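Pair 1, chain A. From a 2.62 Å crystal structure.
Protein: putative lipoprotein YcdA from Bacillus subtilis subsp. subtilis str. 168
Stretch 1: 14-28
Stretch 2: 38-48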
# COMPACT_ATOMS: atom_id res chain seq x y z
N ILE A 14 27.07 16.53 -30.58
CA ILE A 14 27.07 15.08 -30.79
C ILE A 14 25.79 14.37 -30.30
O ILE A 14 25.48 13.30 -30.82
CB ILE A 14 28.35 14.39 -30.24
CG1 ILE A 14 28.37 14.27 -28.73
CG2 ILE A 14 29.63 15.02 -30.81
CD1 ILE A 14 29.26 13.20 -28.34
N ALA A 15 25.02 14.95 -29.34
CA ALA A 15 23.77 14.33 -28.88
C ALA A 15 22.74 15.36 -28.42
O ALA A 15 23.11 16.47 -28.04
CB ALA A 15 24.04 13.34 -27.76
N GLN A 16 21.45 15.00 -28.48
CA GLN A 16 20.35 15.84 -28.02
C GLN A 16 19.53 15.08 -26.99
O GLN A 16 19.05 13.97 -27.27
CB GLN A 16 19.45 16.34 -29.18
CG GLN A 16 18.32 17.27 -28.70
CD GLN A 16 17.16 17.41 -29.66
OE1 GLN A 16 16.89 18.50 -30.18
NE2 GLN A 16 16.42 16.32 -29.87
N VAL A 17 19.38 15.65 -25.79
CA VAL A 17 18.65 14.99 -24.72
C VAL A 17 17.38 15.77 -24.42
O VAL A 17 17.40 16.99 -24.30
CB VAL A 17 19.52 14.80 -23.45
CG1 VAL A 17 18.80 13.99 -22.38
CG2 VAL A 17 20.84 14.14 -23.81
N LYS A 18 16.27 15.05 -24.32
CA LYS A 18 14.96 15.59 -24.01
C LYS A 18 14.43 14.87 -22.80
O LYS A 18 14.44 13.64 -22.78
CB LYS A 18 13.98 15.43 -25.20
CG LYS A 18 14.56 15.77 -26.58
CD LYS A 18 13.50 15.81 -27.68
CE LYS A 18 13.74 14.77 -28.76
NZ LYS A 18 13.42 15.30 -30.11
N ILE A 19 13.97 15.61 -21.79
CA ILE A 19 13.36 15.01 -20.62
C ILE A 19 11.85 14.99 -20.86
O ILE A 19 11.19 16.03 -20.79
CB ILE A 19 13.74 15.74 -19.33
CG1 ILE A 19 15.25 15.75 -19.14
CG2 ILE A 19 13.01 15.11 -18.15
CD1 ILE A 19 15.68 16.39 -17.94
N LYS A 20 11.32 13.80 -21.17
CA LYS A 20 9.91 13.62 -21.51
C LYS A 20 9.01 13.64 -20.27
O LYS A 20 7.91 14.19 -20.36
CB LYS A 20 9.71 12.34 -22.34
CG LYS A 20 10.47 12.37 -23.67
CD LYS A 20 9.77 11.57 -24.77
CE LYS A 20 10.23 12.00 -26.15
NZ LYS A 20 9.70 11.14 -27.24
N ASP A 21 9.43 13.07 -19.12
CA ASP A 21 8.60 13.04 -17.89
C ASP A 21 9.46 12.94 -16.61
O ASP A 21 10.57 12.42 -16.67
CB ASP A 21 7.62 11.86 -17.96
CG ASP A 21 6.54 11.89 -16.90
OD1 ASP A 21 5.62 12.73 -17.01
OD2 ASP A 21 6.63 11.09 -15.93
N VAL A 22 8.94 13.44 -15.45
CA VAL A 22 9.60 13.40 -14.14
C VAL A 22 8.55 13.11 -13.07
O VAL A 22 7.62 13.90 -12.86
CB VAL A 22 10.42 14.67 -13.77
CG1 VAL A 22 10.97 14.59 -12.36
CG2 VAL A 22 11.56 14.91 -14.76
N SER A 23 8.70 11.99 -12.36
CA SER A 23 7.77 11.62 -11.31
C SER A 23 8.46 10.93 -10.16
O SER A 23 9.57 10.41 -10.32
CB SER A 23 6.68 10.72 -11.87
OG SER A 23 7.21 9.49 -12.32
N TYR A 24 7.81 10.94 -9.00
CA TYR A 24 8.25 10.23 -7.80
C TYR A 24 7.63 8.85 -7.83
O TYR A 24 6.46 8.68 -8.22
CB TYR A 24 7.84 10.97 -6.52
CG TYR A 24 8.54 12.28 -6.28
CD1 TYR A 24 9.90 12.32 -5.95
CD2 TYR A 24 7.84 13.48 -6.29
CE1 TYR A 24 10.54 13.53 -5.68
CE2 TYR A 24 8.47 14.70 -6.02
CZ TYR A 24 9.82 14.72 -5.73
OH TYR A 24 10.45 15.91 -5.45
N THR A 25 8.43 7.85 -7.44
CA THR A 25 7.96 6.48 -7.38
C THR A 25 8.43 5.87 -6.06
O THR A 25 9.30 6.41 -5.37
CB THR A 25 8.42 5.63 -8.60
OG1 THR A 25 9.85 5.55 -8.66
CG2 THR A 25 7.85 6.12 -9.94
N LEU A 26 7.80 4.76 -5.70
CA LEU A 26 8.20 4.03 -4.52
C LEU A 26 9.27 3.10 -4.98
O LEU A 26 9.15 2.58 -6.10
CB LEU A 26 7.03 3.24 -3.90
CG LEU A 26 5.99 3.98 -3.09
CD1 LEU A 26 4.88 3.06 -2.76
CD2 LEU A 26 6.57 4.53 -1.79
N PRO A 27 10.28 2.79 -4.15
CA PRO A 27 11.31 1.84 -4.58
C PRO A 27 10.78 0.42 -4.89
O PRO A 27 9.63 0.08 -4.61
CB PRO A 27 12.29 1.82 -3.41
CG PRO A 27 11.56 2.39 -2.26
CD PRO A 27 10.57 3.33 -2.80
N SER A 28 11.64 -0.40 -5.53
CA SER A 28 11.35 -1.79 -5.85
C SER A 28 11.22 -2.56 -4.54
O SER A 28 11.85 -2.14 -3.56
CB SER A 28 12.48 -2.37 -6.71
OG SER A 28 12.40 -3.77 -6.90
N GLN A 38 12.80 7.77 1.76
CA GLN A 38 13.24 8.17 0.42
C GLN A 38 12.30 7.64 -0.63
O GLN A 38 11.56 6.68 -0.40
CB GLN A 38 14.66 7.70 0.12
CG GLN A 38 15.69 8.60 0.76
CD GLN A 38 17.10 8.11 0.61
OE1 GLN A 38 17.39 6.91 0.70
NE2 GLN A 38 18.02 9.05 0.44
N LEU A 39 12.34 8.31 -1.80
CA LEU A 39 11.58 7.96 -2.99
C LEU A 39 12.55 7.67 -4.11
O LEU A 39 13.78 7.77 -3.93
CB LEU A 39 10.61 9.09 -3.37
CG LEU A 39 9.48 9.40 -2.38
CD1 LEU A 39 8.66 10.57 -2.87
CD2 LEU A 39 8.56 8.18 -2.18
N VAL A 40 12.02 7.32 -5.27
CA VAL A 40 12.84 7.06 -6.44
C VAL A 40 12.35 8.02 -7.50
O VAL A 40 11.15 8.04 -7.77
CB VAL A 40 12.79 5.56 -6.86
CG1 VAL A 40 13.41 5.34 -8.25
CG2 VAL A 40 13.48 4.68 -5.82
N LEU A 41 13.25 8.85 -8.04
CA LEU A 41 12.89 9.80 -9.08
C LEU A 41 12.96 9.10 -10.43
O LEU A 41 14.02 8.58 -10.80
CB LEU A 41 13.79 11.04 -9.02
CG LEU A 41 13.44 12.22 -9.93
CD1 LEU A 41 12.32 13.05 -9.33
CD2 LEU A 41 14.64 13.08 -10.17
N LYS A 42 11.81 9.02 -11.13
CA LYS A 42 11.70 8.38 -12.45
C LYS A 42 11.71 9.48 -13.49
O LYS A 42 10.77 10.28 -13.57
CB LYS A 42 10.43 7.50 -12.54
CG LYS A 42 10.26 6.68 -13.82
CD LYS A 42 9.05 5.77 -13.71
CE LYS A 42 8.49 5.34 -15.03
NZ LYS A 42 7.58 4.16 -14.89
N VAL A 43 12.81 9.56 -14.24
CA VAL A 43 13.05 10.55 -15.30
C VAL A 43 13.03 9.82 -16.65
O VAL A 43 13.92 9.01 -16.91
CB VAL A 43 14.37 11.34 -15.07
CG1 VAL A 43 14.50 12.51 -16.04
CG2 VAL A 43 14.49 11.83 -13.63
N ASN A 44 11.98 10.06 -17.48
CA ASN A 44 11.89 9.47 -18.81
C ASN A 44 12.61 10.41 -19.75
O ASN A 44 12.28 11.59 -19.78
CB ASN A 44 10.43 9.21 -19.27
CG ASN A 44 10.34 8.48 -20.59
OD1 ASN A 44 10.40 9.06 -21.69
ND2 ASN A 44 10.26 7.17 -20.53
N VAL A 45 13.63 9.90 -20.43
CA VAL A 45 14.46 10.69 -21.32
C VAL A 45 14.42 10.10 -22.72
O VAL A 45 14.02 8.95 -22.90
CB VAL A 45 15.94 10.82 -20.82
CG1 VAL A 45 16.03 11.54 -19.48
CG2 VAL A 45 16.66 9.47 -20.78
N ALA A 46 14.87 10.90 -23.70
CA ALA A 46 15.04 10.57 -25.10
C ALA A 46 16.35 11.13 -25.54
O ALA A 46 16.63 12.29 -25.26
CB ALA A 46 13.90 11.14 -25.92
N VAL A 47 17.19 10.29 -26.17
CA VAL A 47 18.51 10.74 -26.62
C VAL A 47 18.59 10.58 -28.14
O VAL A 47 18.57 9.46 -28.64
CB VAL A 47 19.70 10.03 -25.89
CG1 VAL A 47 21.04 10.67 -26.26
CG2 VAL A 47 19.51 10.07 -24.37
N LYS A 48 18.66 11.71 -28.86
CA LYS A 48 18.79 11.78 -30.33
C LYS A 48 20.27 11.95 -30.70
O LYS A 48 20.94 12.81 -30.12
CB LYS A 48 17.95 12.95 -30.90
CG LYS A 48 17.86 12.99 -32.43
CD LYS A 48 16.49 13.45 -32.95
CE LYS A 48 16.45 13.47 -34.46
NZ LYS A 48 15.07 13.61 -35.00
O HOH W 1 8.43 9.05 -15.12

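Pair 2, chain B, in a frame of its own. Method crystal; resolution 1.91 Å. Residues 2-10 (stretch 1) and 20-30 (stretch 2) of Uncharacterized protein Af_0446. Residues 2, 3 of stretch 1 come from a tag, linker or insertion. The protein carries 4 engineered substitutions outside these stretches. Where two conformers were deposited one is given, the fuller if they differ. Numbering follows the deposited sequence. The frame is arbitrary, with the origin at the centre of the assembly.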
# COMPACT_ATOMS: atom_id res chain seq x y z
N SER B 2 34.66 -1.27 -8.86
CA SER B 2 33.65 -2.16 -9.50
C SER B 2 32.58 -2.57 -8.50
O SER B 2 32.87 -2.84 -7.34
CB SER B 2 34.34 -3.41 -10.07
OG SER B 2 33.40 -4.27 -10.70
N LEU B 3 31.34 -2.64 -8.96
CA LEU B 3 30.23 -3.08 -8.13
C LEU B 3 30.15 -4.60 -8.18
O LEU B 3 30.02 -5.17 -9.27
CB LEU B 3 28.94 -2.45 -8.63
CG LEU B 3 27.60 -2.73 -7.96
CD1 LEU B 3 27.62 -2.24 -6.52
CD2 LEU B 3 26.54 -2.01 -8.75
N GLU B 4 30.23 -5.26 -7.03
CA GLU B 4 30.23 -6.72 -6.99
C GLU B 4 28.82 -7.32 -6.81
O GLU B 4 28.48 -8.31 -7.48
CB GLU B 4 31.17 -7.25 -5.90
CG GLU B 4 32.59 -6.64 -5.90
CD GLU B 4 33.57 -7.39 -6.79
OE1 GLU B 4 33.38 -7.39 -8.03
OE2 GLU B 4 34.54 -7.95 -6.25
N SER B 5 28.03 -6.73 -5.93
CA SER B 5 26.65 -7.16 -5.65
C SER B 5 25.85 -6.04 -5.00
O SER B 5 26.42 -5.16 -4.36
CB SER B 5 26.64 -8.38 -4.73
OG SER B 5 27.01 -8.02 -3.41
N VAL B 6 24.53 -6.07 -5.19
CA VAL B 6 23.60 -5.18 -4.48
C VAL B 6 22.48 -6.02 -3.89
O VAL B 6 21.90 -6.86 -4.58
CB VAL B 6 22.93 -4.10 -5.39
CG1 VAL B 6 22.38 -2.96 -4.54
CG2 VAL B 6 23.89 -3.55 -6.43
N LYS B 7 22.21 -5.81 -2.61
CA LYS B 7 21.14 -6.52 -1.90
C LYS B 7 20.22 -5.55 -1.18
O LYS B 7 20.68 -4.73 -0.38
CB LYS B 7 21.71 -7.55 -0.92
CG LYS B 7 21.78 -8.98 -1.45
CD LYS B 7 23.02 -9.24 -2.30
CE LYS B 7 23.07 -10.68 -2.78
NZ LYS B 7 24.24 -10.94 -3.68
N ALA B 8 18.93 -5.63 -1.48
CA ALA B 8 17.93 -4.79 -0.84
C ALA B 8 17.25 -5.53 0.31
O ALA B 8 17.04 -6.74 0.25
CB ALA B 8 16.89 -4.33 -1.85
N MSE B 9 16.94 -4.78 1.36
CA MSE B 9 16.18 -5.30 2.50
C MSE B 9 15.39 -4.16 3.11
O MSE B 9 15.68 -2.99 2.86
CB MSE B 9 17.11 -5.93 3.54
CG MSE B 9 18.41 -5.20 3.74
SE MSE B 9 19.45 -5.95 5.17
CE MSE B 9 19.02 -7.85 4.94
N TRP B 10 14.37 -4.51 3.90
CA TRP B 10 13.61 -3.50 4.62
C TRP B 10 14.43 -2.99 5.80
O TRP B 10 15.19 -3.75 6.41
CB TRP B 10 12.26 -4.04 5.10
CG TRP B 10 11.33 -4.43 3.98
CD1 TRP B 10 11.01 -5.70 3.59
CD2 TRP B 10 10.62 -3.55 3.11
NE1 TRP B 10 10.14 -5.66 2.53
CE2 TRP B 10 9.88 -4.36 2.21
CE3 TRP B 10 10.53 -2.16 2.99
CZ2 TRP B 10 9.07 -3.82 1.21
CZ3 TRP B 10 9.73 -1.62 2.00
CH2 TRP B 10 9.01 -2.45 1.13
N ILE B 20 14.05 1.63 3.05
CA ILE B 20 14.61 0.53 2.29
C ILE B 20 16.12 0.68 2.40
O ILE B 20 16.64 1.79 2.28
CB ILE B 20 14.14 0.55 0.82
CG1 ILE B 20 12.61 0.46 0.75
CG2 ILE B 20 14.77 -0.59 0.03
CD1 ILE B 20 12.01 0.83 -0.60
N VAL B 21 16.82 -0.43 2.66
CA VAL B 21 18.27 -0.41 2.78
C VAL B 21 18.87 -1.20 1.64
O VAL B 21 18.58 -2.38 1.47
CB VAL B 21 18.75 -1.00 4.14
CG1 VAL B 21 20.26 -0.85 4.29
CG2 VAL B 21 18.05 -0.34 5.30
N ALA B 22 19.71 -0.53 0.85
CA ALA B 22 20.48 -1.18 -0.20
C ALA B 22 21.90 -1.39 0.31
O ALA B 22 22.48 -0.47 0.89
CB ALA B 22 20.48 -0.33 -1.47
N LEU B 23 22.43 -2.59 0.12
CA LEU B 23 23.81 -2.89 0.49
C LEU B 23 24.63 -3.24 -0.73
O LEU B 23 24.46 -4.31 -1.32
CB LEU B 23 23.89 -4.03 1.51
CG LEU B 23 23.24 -3.87 2.89
CD1 LEU B 23 23.60 -5.06 3.76
CD2 LEU B 23 23.65 -2.57 3.56
N ALA B 24 25.53 -2.34 -1.12
CA ALA B 24 26.36 -2.52 -2.31
C ALA B 24 27.80 -2.88 -1.95
O ALA B 24 28.49 -2.11 -1.27
CB ALA B 24 26.33 -1.26 -3.17
N LYS B 25 28.25 -4.05 -2.40
CA LYS B 25 29.63 -4.46 -2.25
C LYS B 25 30.46 -3.86 -3.39
O LYS B 25 30.27 -4.22 -4.55
CB LYS B 25 29.74 -5.98 -2.25
CG LYS B 25 31.14 -6.56 -1.96
CD LYS B 25 31.52 -6.48 -0.48
CE LYS B 25 32.74 -7.34 -0.17
NZ LYS B 25 33.24 -7.16 1.22
N VAL B 26 31.35 -2.93 -3.06
CA VAL B 26 32.22 -2.31 -4.05
C VAL B 26 33.67 -2.69 -3.85
O VAL B 26 34.15 -2.78 -2.73
CB VAL B 26 32.07 -0.76 -4.09
CG1 VAL B 26 30.67 -0.36 -4.53
CG2 VAL B 26 32.41 -0.14 -2.76
N ARG B 27 34.37 -2.94 -4.95
CA ARG B 27 35.80 -3.17 -4.93
C ARG B 27 36.51 -1.99 -5.58
O ARG B 27 36.16 -1.59 -6.69
CB ARG B 27 36.13 -4.49 -5.63
CG ARG B 27 37.62 -4.82 -5.68
CD ARG B 27 37.86 -6.31 -5.76
NE ARG B 27 37.73 -6.95 -4.46
CZ ARG B 27 38.75 -7.22 -3.64
NH1 ARG B 27 40.00 -6.90 -3.98
NH2 ARG B 27 38.53 -7.80 -2.47
N ASN B 28 37.48 -1.42 -4.88
CA ASN B 28 38.28 -0.33 -5.42
C ASN B 28 39.41 -0.87 -6.31
O ASN B 28 40.33 -1.53 -5.83
CB ASN B 28 38.85 0.51 -4.28
CG ASN B 28 39.51 1.79 -4.75
OD1 ASN B 28 39.55 2.08 -5.94
ND2 ASN B 28 40.00 2.59 -3.81
N GLU B 29 39.33 -0.54 -7.60
CA GLU B 29 40.31 -1.03 -8.57
C GLU B 29 41.30 0.06 -8.99
O GLU B 29 41.99 -0.06 -10.01
CB GLU B 29 39.59 -1.64 -9.78
CG GLU B 29 38.61 -2.74 -9.38
CD GLU B 29 38.08 -3.53 -10.56
OE1 GLU B 29 38.55 -3.31 -11.70
OE2 GLU B 29 37.19 -4.38 -10.34
N ASP B 30 41.37 1.12 -8.19
CA ASP B 30 42.36 2.17 -8.41
C ASP B 30 43.48 2.00 -7.38
O ASP B 30 43.39 1.17 -6.48
CB ASP B 30 41.70 3.54 -8.28
CG ASP B 30 42.30 4.57 -9.24
OD1 ASP B 30 43.53 4.55 -9.47
OD2 ASP B 30 41.53 5.41 -9.76
O HOH W 2 25.80 -6.73 -1.21

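The sharpest difference between these two antiparallel strand pairs lies at one matched position: A:Tyr24 of pair 1 places a full aromatic ring where pair 2 has only the methyl group of B:Ala8. In pair 1 the ring reaches across the strands, with CD1 of A:Tyr24 3.8 Å from CD1 of A:Leu39 and CE1 of A:Tyr24 4.1 Å from CD1 of A:Leu41. In pair 2 the residue matched to A:Leu41 is B:Ala22, so alanine faces alanine, and their CA atoms lie 4.5 Å apart.

The difference sits on closely matching backbones: fourteen central residues superpose with an RMSD of 0.4 Å, and the strands run at 152° in pair 1 and 163° in pair 2. Within the frame sits an irregularity. In pair 1 the register slips by one residue between A:Ile19 and A:Asp21, a beta bulge, and the carbonyl of A:Asn44 serves two amides: its O lies 2.8 Å from N of A:Lys20 and 3.3 Å from N of A:Asp21. The matched carbonyl in pair 2, O of B:Lys25, accepts a hydrogen bond from N of B:Glu4 at 2.7 Å, while N of B:Ser5 is buried without a partner. Beyond the slip, N of A:Asn44 bonds to O of A:Asp21 and N of B:Lys25 to O of B:Ser5, each at 2.9 Å.

On the face carrying A:Ile19, A:Val22 and A:Val43, the packing problem is the same in both pairs, but the volume is distributed differently. CG2 of A:Ile19 meets CG1 of A:Val43 at 3.7 Å. B:Leu3, a tag residue, matches A:Ile19 and brings its CD1 to 3.7 Å from CB of B:Ala24, the smaller counterpart of A:Val43. Next along, CG1 of A:Val22 touches CD1 of A:Leu41 at 3.7 Å, whereas CG1 of B:Val6 stands 4.5 Å from CB of B:Ala22, a looser fit.

The bulge residues themselves differ in chemistry. B:Glu4 forms a long salt bridge, OE2 to NE of B:Arg27 at 3.8 Å; the matched A:Lys20 lays its CE 3.8 Å from CB of A:Ala46. Water also bridges the strands in both pairs. In pair 1 it donates to OD2 of A:Asp21 (2.8 Å) and O of A:Lys42 (3.1 Å); in pair 2 it donates to O of B:Leu23 and bonds to OG of B:Ser5, both at 2.8 Å. The same backbone arrangement thus accommodates different side-chain solutions.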